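Long-range contact in 2L protein (Yaba-like disease virus, PDB 3IT8), which binds host tumour necrosis factor through an MHC class I-like fold, probably keeping the cytokine from its receptors: residues I1-V9 with C163-Q171. Residues are numbered along the deposited sequence; the frame is centred on the assembly and turned at random.
Sequences ITLKYNYTV and CSLAILDYQ. With NAG (2-acetamido-2-deoxy-beta-D-glucopyranose), chain M.
Leu3 does most of the work here: its CD1 sits over the face of the Tyr170 ring, 3.8 Å from the ring centroid and 12° off the normal, a CH-pi contact. With CG anti to the backbone N (chi1 -175°), the leucine reaches up from the strand and spreads its two methyls beneath the helix. CD2 is the other prong, 3.7 Å from Tyr170 CE1 and 3.9 Å from Cys163 SG, while Leu3 CB lies 3.9 Å from Ile167 CG1. Next along, Ile167 CD1 reaches down to Ile1 CG1 at 3.8 Å, completing the buried apolar patch. The polar tie comes at its flank, where Tyr5 OH donates to Tyr170 OH over 2.8 Å, with the Tyr170 oxygen at the edge of the Tyr5 ring and near its plane. Asp23 and Thr59 also hydrogen-bond to that Tyr170 hydroxyl, and Phe51 stacks with the Tyr170 ring.

This is the MHC-like platform: strand 2-10, near the middle of an eight-stranded antiparallel sheet, runs under helix 148-174, the two segments lying at 115° between their N-to-C directions. At the chain's first residue, Ile1 N hydrogen-bonds to Asp211 and Asp286 in the Ig-like part of the chain.

Between the two segments the touch is thinner at Gln171, whose extended chain brings NE2 within 3.8 Å of Ile1 CD1 and crosses that side chain at about a right angle; Gln171, like Leu168, also packs against a chain of another protein. On the strand's other face Thr2 and Lys4 point away from the helix and are partly exposed. Lys4 also touches Pro248, and its NZ gives a 2.9 Å hydrogen bond to O7 of the N-acetylglucosamine carried by Asn6.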
loop_
_atom_site.group_PDB
_atom_site.type_symbol
_atom_site.label_atom_id
_atom_site.label_comp_id
_atom_site.label_asym_id
_atom_site.label_seq_id
_atom_site.Cartn_x
_atom_site.Cartn_y
_atom_site.Cartn_z
ATOM N N ILE D 1 -26.721 -20.929 -2.269
ATOM C CA ILE D 1 -27.705 -20.279 -3.174
ATOM C C ILE D 1 -27.347 -20.465 -4.641
ATOM O O ILE D 1 -26.189 -20.706 -5.000
ATOM C CB ILE D 1 -27.835 -18.779 -2.890
ATOM C CG1 ILE D 1 -26.462 -18.115 -2.943
ATOM C CG2 ILE D 1 -28.488 -18.570 -1.545
ATOM C CD1 ILE D 1 -26.506 -16.613 -2.692
ATOM N N THR D 2 -28.363 -20.330 -5.487
ATOM C CA THR D 2 -28.212 -20.536 -6.912
ATOM C C THR D 2 -29.007 -19.584 -7.782
ATOM O O THR D 2 -30.119 -19.192 -7.432
ATOM C CB THR D 2 -28.620 -21.984 -7.249
ATOM O OG1 THR D 2 -27.439 -22.760 -7.443
ATOM C CG2 THR D 2 -29.521 -22.053 -8.491
ATOM N N LEU D 3 -28.419 -19.204 -8.912
ATOM C CA LEU D 3 -29.111 -18.365 -9.889
ATOM C C LEU D 3 -28.936 -19.026 -11.275
ATOM O O LEU D 3 -27.819 -19.152 -11.775
ATOM C CB LEU D 3 -28.559 -16.940 -9.896
ATOM C CG LEU D 3 -29.344 -15.980 -10.816
ATOM C CD1 LEU D 3 -30.822 -15.977 -10.467
ATOM C CD2 LEU D 3 -28.802 -14.570 -10.675
ATOM N N LYS D 4 -30.034 -19.470 -11.882
ATOM C CA LYS D 4 -29.948 -20.131 -13.181
ATOM C C LYS D 4 -30.834 -19.512 -14.261
ATOM O O LYS D 4 -32.006 -19.246 -14.020
ATOM C CB LYS D 4 -30.300 -21.617 -13.031
ATOM C CG LYS D 4 -30.145 -22.400 -14.313
ATOM C CD LYS D 4 -30.472 -23.880 -14.155
ATOM C CE LYS D 4 -31.958 -24.138 -13.989
ATOM N NZ LYS D 4 -32.277 -25.604 -13.993
ATOM N N TYR D 5 -30.260 -19.282 -15.440
ATOM C CA TYR D 5 -30.975 -18.740 -16.599
ATOM C C TYR D 5 -31.031 -19.835 -17.673
ATOM O O TYR D 5 -30.006 -20.433 -18.017
ATOM C CB TYR D 5 -30.247 -17.520 -17.151
ATOM C CG TYR D 5 -30.429 -16.257 -16.339
ATOM C CD1 TYR D 5 -31.091 -16.277 -15.111
ATOM C CD2 TYR D 5 -29.926 -15.036 -16.788
ATOM C CE1 TYR D 5 -31.246 -15.111 -14.345
ATOM C CE2 TYR D 5 -30.069 -13.866 -16.029
ATOM C CZ TYR D 5 -30.727 -13.914 -14.812
ATOM O OH TYR D 5 -30.850 -12.772 -14.059
ATOM N N ASN D 6 -32.216 -20.103 -18.201
ATOM C CA ASN D 6 -32.391 -21.151 -19.206
ATOM C C ASN D 6 -33.154 -20.596 -20.400
ATOM O O ASN D 6 -34.307 -20.205 -20.272
ATOM C CB ASN D 6 -33.162 -22.335 -18.573
ATOM C CG ASN D 6 -33.385 -23.510 -19.528
ATOM O OD1 ASN D 6 -33.034 -23.461 -20.711
ATOM N ND2 ASN D 6 -33.989 -24.568 -18.981
ATOM N N TYR D 7 -32.499 -20.529 -21.550
ATOM C CA TYR D 7 -33.150 -20.068 -22.765
ATOM C C TYR D 7 -33.310 -21.297 -23.653
ATOM O O TYR D 7 -32.337 -22.020 -23.883
ATOM C CB TYR D 7 -32.297 -19.052 -23.523
ATOM C CG TYR D 7 -32.027 -17.760 -22.808
ATOM C CD1 TYR D 7 -30.995 -17.660 -21.881
ATOM C CD2 TYR D 7 -32.752 -16.611 -23.112
ATOM C CE1 TYR D 7 -30.680 -16.444 -21.282
ATOM C CE2 TYR D 7 -32.451 -15.395 -22.518
ATOM C CZ TYR D 7 -31.403 -15.316 -21.603
ATOM O OH TYR D 7 -31.049 -14.110 -21.029
ATOM N N THR D 8 -34.512 -21.533 -24.171
ATOM C CA THR D 8 -34.704 -22.691 -25.024
ATOM C C THR D 8 -35.602 -22.493 -26.240
ATOM O O THR D 8 -36.740 -22.046 -26.103
ATOM C CB THR D 8 -35.274 -23.859 -24.211
ATOM O OG1 THR D 8 -34.467 -24.071 -23.045
ATOM C CG2 THR D 8 -35.289 -25.129 -25.048
ATOM N N VAL D 9 -35.093 -22.808 -27.430
ATOM C CA VAL D 9 -35.929 -22.746 -28.624
ATOM C C VAL D 9 -36.128 -24.212 -29.074
ATOM O O VAL D 9 -35.193 -25.026 -29.039
ATOM C CB VAL D 9 -35.303 -21.907 -29.756
ATOM C CG1 VAL D 9 -34.873 -20.576 -29.213
ATOM C CG2 VAL D 9 -34.152 -22.635 -30.373
ATOM N N CYS D 163 -23.591 -12.055 -13.266
ATOM C CA CYS D 163 -24.369 -12.986 -12.489
ATOM C C CYS D 163 -23.994 -12.980 -11.008
ATOM O O CYS D 163 -24.868 -12.844 -10.152
ATOM C CB CYS D 163 -24.212 -14.388 -13.056
ATOM S SG CYS D 163 -25.460 -15.514 -12.458
ATOM N N SER D 164 -22.711 -13.127 -10.696
ATOM C CA SER D 164 -22.289 -13.143 -9.296
ATOM C C SER D 164 -22.737 -11.902 -8.529
ATOM O O SER D 164 -22.913 -11.952 -7.318
ATOM C CB SER D 164 -20.781 -13.262 -9.195
ATOM O OG SER D 164 -20.179 -12.092 -9.690
ATOM N N LEU D 165 -22.903 -10.784 -9.224
ATOM C CA LEU D 165 -23.365 -9.570 -8.577
ATOM C C LEU D 165 -24.886 -9.617 -8.413
ATOM O O LEU D 165 -25.433 -9.295 -7.354
ATOM C CB LEU D 165 -22.977 -8.349 -9.403
ATOM C CG LEU D 165 -21.484 -8.011 -9.431
ATOM C CD1 LEU D 165 -21.223 -6.874 -10.411
ATOM C CD2 LEU D 165 -21.032 -7.610 -8.036
ATOM N N ALA D 166 -25.572 -10.030 -9.469
ATOM C CA ALA D 166 -27.019 -10.111 -9.445
ATOM C C ALA D 166 -27.544 -11.070 -8.381
ATOM O O ALA D 166 -28.457 -10.723 -7.629
ATOM C CB ALA D 166 -27.524 -10.521 -10.817
ATOM N N ILE D 167 -26.964 -12.267 -8.307
ATOM C CA ILE D 167 -27.424 -13.261 -7.345
ATOM C C ILE D 167 -27.606 -12.687 -5.952
ATOM O O ILE D 167 -28.481 -13.119 -5.211
ATOM C CB ILE D 167 -26.474 -14.485 -7.268
ATOM C CG1 ILE D 167 -27.155 -15.616 -6.500
ATOM C CG2 ILE D 167 -25.195 -14.119 -6.544
ATOM C CD1 ILE D 167 -26.400 -16.913 -6.546
ATOM N N LEU D 168 -26.791 -11.698 -5.602
ATOM C CA LEU D 168 -26.883 -11.076 -4.285
ATOM C C LEU D 168 -28.146 -10.225 -4.125
ATOM O O LEU D 168 -28.685 -10.105 -3.025
ATOM C CB LEU D 168 -25.627 -10.242 -4.000
ATOM C CG LEU D 168 -24.308 -11.035 -3.900
ATOM C CD1 LEU D 168 -23.174 -10.098 -3.593
ATOM C CD2 LEU D 168 -24.400 -12.113 -2.826
ATOM N N ASP D 169 -28.625 -9.639 -5.217
ATOM C CA ASP D 169 -29.847 -8.847 -5.151
ATOM C C ASP D 169 -31.050 -9.781 -4.982
ATOM O O ASP D 169 -31.999 -9.462 -4.260
ATOM C CB ASP D 169 -30.021 -8.001 -6.413
ATOM C CG ASP D 169 -29.021 -6.861 -6.497
ATOM O OD1 ASP D 169 -28.800 -6.192 -5.461
ATOM O OD2 ASP D 169 -28.469 -6.625 -7.602
ATOM N N TYR D 170 -31.008 -10.933 -5.647
ATOM C CA TYR D 170 -32.096 -11.890 -5.536
ATOM C C TYR D 170 -32.197 -12.331 -4.086
ATOM O O TYR D 170 -33.286 -12.345 -3.495
ATOM C CB TYR D 170 -31.850 -13.118 -6.416
ATOM C CG TYR D 170 -32.094 -12.903 -7.901
ATOM C CD1 TYR D 170 -31.224 -12.136 -8.670
ATOM C CD2 TYR D 170 -33.178 -13.495 -8.545
ATOM C CE1 TYR D 170 -31.422 -11.971 -10.040
ATOM C CE2 TYR D 170 -33.380 -13.333 -9.915
ATOM C CZ TYR D 170 -32.495 -12.573 -10.649
ATOM O OH TYR D 170 -32.658 -12.430 -12.004
ATOM N N GLN D 171 -31.048 -12.687 -3.516
ATOM C CA GLN D 171 -30.987 -13.143 -2.146
ATOM C C GLN D 171 -31.653 -12.155 -1.203
ATOM O O GLN D 171 -32.446 -12.555 -0.355
ATOM C CB GLN D 171 -29.548 -13.369 -1.734
ATOM C CG GLN D 171 -29.426 -13.825 -0.315
ATOM C CD GLN D 171 -28.016 -14.195 0.046
ATOM O OE1 GLN D 171 -27.078 -13.412 -0.166
ATOM N NE2 GLN D 171 -27.846 -15.399 0.601
HETATM C C1 NAG M . -34.486 -25.676 -19.783
HETATM C C2 NAG M . -34.228 -26.993 -19.048
HETATM C C3 NAG M . -34.763 -28.171 -19.890
HETATM C C4 NAG M . -36.259 -27.965 -20.177
HETATM C C5 NAG M . -36.405 -26.608 -20.887
HETATM C C6 NAG M . -37.841 -26.262 -21.238
HETATM C C7 NAG M . -32.298 -26.885 -17.602
HETATM C C8 NAG M . -30.915 -27.427 -17.305
HETATM N N2 NAG M . -32.804 -27.137 -18.808
HETATM O O3 NAG M . -34.566 -29.401 -19.209
HETATM O O4 NAG M . -36.783 -29.037 -20.979
HETATM O O5 NAG M . -35.888 -25.543 -20.042
HETATM O O6 NAG M . -38.557 -25.793 -20.104
HETATM O O7 NAG M . -32.895 -26.242 -16.744
#